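Local structure of oxidoreductase (Methanosarcina mazei, 3KA7) at residues P64-L69 and V76-S81. The protein binds flavin-adenine dinucleotide and is probably an oxidoreductase of the flavin-containing amine oxidoreductase family. Numbering follows the deposited sequence.
Sequences PLACFL and VNIVRS
Ile78 reaches from its strand to the helix with CD1, the last methyl of an extended branch, and sets it against two side chains one turn apart. The methyl lies 3.9 Å from Ala66 CB and 4.3 Å from Leu69 CD1, so it sits in a shallow hollow whose low wall is alanine and whose high wall is leucine. Alanine suits the first place because a single methyl leaves room for the isoleucine tip to approach the helix. The tip gets there because CG1 stands anti to the carbonyl carbon, on the backbone N side (chi1 -53°), and the chain then runs on nearly straight to CD1 (chi2 168°).

Leu69 is the bump on the helix side. Its CD1 rests over the groove between the methyls Val76 CG1 and Ile78 CD1, in van der Waals contact with Val76 CG1 at 3.9 Å and a little looser against Ile78. Leucine serves here because its fork is carried clear of the backbone, whereas Val76, branched at CB, presents a methyl close to its own main chain.

The joint is wholly apolar, made of methyls alone, and buries a modest 123 Å² in all. Leu202 and Ala201 of helix 195-208 touch Leu69 and Val76 respectively, while Leu57 packs on Ile78. From other faces of the helix, Leu65 and Phe68 pack on helices 10-21 and 408-421. Strand 78-80 pairs with 189-191, far away in sequence, so the helix lies against one strand of a two-stranded antiparallel sheet, joining it to what is probably the Rossmann-type, FAD-binding part, as in flavin-containing amine oxidoreductases.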
loop_
_atom_site.group_PDB
_atom_site.type_symbol
_atom_site.label_atom_id
_atom_site.label_comp_id
_atom_site.label_asym_id
_atom_site.label_seq_id
_atom_site.Cartn_x
_atom_site.Cartn_y
_atom_site.Cartn_z
ATOM N N PRO A 64 9.284 -8.837 -1.461
ATOM C CA PRO A 64 10.408 -7.950 -1.156
ATOM C C PRO A 64 10.445 -7.482 0.296
ATOM O O PRO A 64 11.532 -7.345 0.851
ATOM C CB PRO A 64 10.175 -6.758 -2.079
ATOM C CG PRO A 64 9.441 -7.341 -3.254
ATOM C CD PRO A 64 8.528 -8.383 -2.643
ATOM N N LEU A 65 9.289 -7.230 0.907
ATOM C CA LEU A 65 9.285 -6.784 2.306
ATOM C C LEU A 65 9.741 -7.909 3.234
ATOM O O LEU A 65 10.623 -7.715 4.081
ATOM C CB LEU A 65 7.919 -6.250 2.729
ATOM C CG LEU A 65 7.891 -5.712 4.166
ATOM C CD1 LEU A 65 8.900 -4.584 4.317
ATOM C CD2 LEU A 65 6.526 -5.216 4.529
ATOM N N ALA A 66 9.155 -9.091 3.058
ATOM C CA ALA A 66 9.525 -10.238 3.876
ATOM C C ALA A 66 11.001 -10.528 3.703
ATOM O O ALA A 66 11.702 -10.855 4.670
ATOM C CB ALA A 66 8.686 -11.469 3.513
ATOM N N CYS A 67 11.486 -10.399 2.472
ATOM C CA CYS A 67 12.902 -10.629 2.200
ATOM C C CYS A 67 13.794 -9.594 2.885
ATOM O O CYS A 67 14.818 -9.938 3.485
ATOM C CB CYS A 67 13.153 -10.621 0.700
ATOM S SG CYS A 67 12.357 -12.010 -0.114
ATOM N N PHE A 68 13.409 -8.323 2.794
ATOM C CA PHE A 68 14.134 -7.254 3.497
ATOM C C PHE A 68 14.252 -7.561 4.991
ATOM O O PHE A 68 15.329 -7.421 5.593
ATOM C CB PHE A 68 13.404 -5.919 3.306
ATOM C CG PHE A 68 14.296 -4.701 3.438
ATOM C CD1 PHE A 68 14.596 -3.917 2.326
ATOM C CD2 PHE A 68 14.814 -4.327 4.676
ATOM C CE1 PHE A 68 15.397 -2.777 2.447
ATOM C CE2 PHE A 68 15.619 -3.196 4.799
ATOM C CZ PHE A 68 15.914 -2.422 3.676
ATOM N N LEU A 69 13.135 -7.971 5.588
ATOM C CA LEU A 69 13.108 -8.293 7.006
ATOM C C LEU A 69 14.101 -9.409 7.356
ATOM O O LEU A 69 14.805 -9.320 8.360
ATOM C CB LEU A 69 11.694 -8.672 7.440
ATOM C CG LEU A 69 10.682 -7.509 7.421
ATOM C CD1 LEU A 69 9.247 -7.970 7.725
ATOM C CD2 LEU A 69 11.104 -6.451 8.410
ATOM N N VAL A 76 9.832 -11.643 12.749
ATOM C CA VAL A 76 8.377 -11.520 12.813
ATOM C C VAL A 76 7.720 -12.571 11.939
ATOM O O VAL A 76 8.171 -12.836 10.824
ATOM C CB VAL A 76 7.884 -10.105 12.437
ATOM C CG1 VAL A 76 8.538 -9.636 11.154
ATOM C CG2 VAL A 76 6.359 -10.088 12.304
ATOM N N ASN A 77 6.673 -13.183 12.477
ATOM C CA ASN A 77 5.969 -14.264 11.817
ATOM C C ASN A 77 4.984 -13.702 10.809
ATOM O O ASN A 77 4.082 -12.954 11.178
ATOM C CB ASN A 77 5.210 -15.099 12.856
ATOM C CG ASN A 77 4.464 -16.269 12.238
ATOM O OD1 ASN A 77 4.940 -16.883 11.283
ATOM N ND2 ASN A 77 3.296 -16.591 12.789
ATOM N N ILE A 78 5.164 -14.050 9.539
ATOM C CA ILE A 78 4.176 -13.689 8.523
ATOM C C ILE A 78 3.524 -14.960 8.012
ATOM O O ILE A 78 4.213 -15.850 7.508
ATOM C CB ILE A 78 4.808 -12.945 7.335
ATOM C CG1 ILE A 78 5.616 -11.741 7.823
ATOM C CG2 ILE A 78 3.720 -12.502 6.360
ATOM C CD1 ILE A 78 6.502 -11.117 6.758
ATOM N N VAL A 79 2.210 -15.053 8.154
ATOM C CA VAL A 79 1.491 -16.237 7.692
ATOM C C VAL A 79 0.935 -16.023 6.295
ATOM O O VAL A 79 0.382 -14.952 5.988
ATOM C CB VAL A 79 0.352 -16.624 8.632
ATOM C CG1 VAL A 79 -0.134 -18.026 8.289
ATOM C CG2 VAL A 79 0.817 -16.559 10.103
ATOM N N ARG A 80 1.102 -17.031 5.442
ATOM C CA ARG A 80 0.539 -16.992 4.093
ATOM C C ARG A 80 -0.985 -17.111 4.143
ATOM O O ARG A 80 -1.531 -18.009 4.793
ATOM C CB ARG A 80 1.135 -18.107 3.222
ATOM C CG ARG A 80 0.556 -18.198 1.824
ATOM C CD ARG A 80 0.870 -16.988 0.958
ATOM N NE ARG A 80 2.307 -16.809 0.742
ATOM C CZ ARG A 80 3.051 -17.544 -0.078
ATOM N NH1 ARG A 80 2.504 -18.532 -0.773
ATOM N NH2 ARG A 80 4.350 -17.287 -0.213
ATOM N N SER A 81 -1.671 -16.200 3.458
ATOM C CA SER A 81 -3.130 -16.197 3.433
ATOM C C SER A 81 -3.680 -17.354 2.596
ATOM O O SER A 81 -3.021 -17.844 1.679
ATOM C CB SER A 81 -3.655 -14.898 2.817
ATOM O OG SER A 81 -3.370 -13.756 3.602
#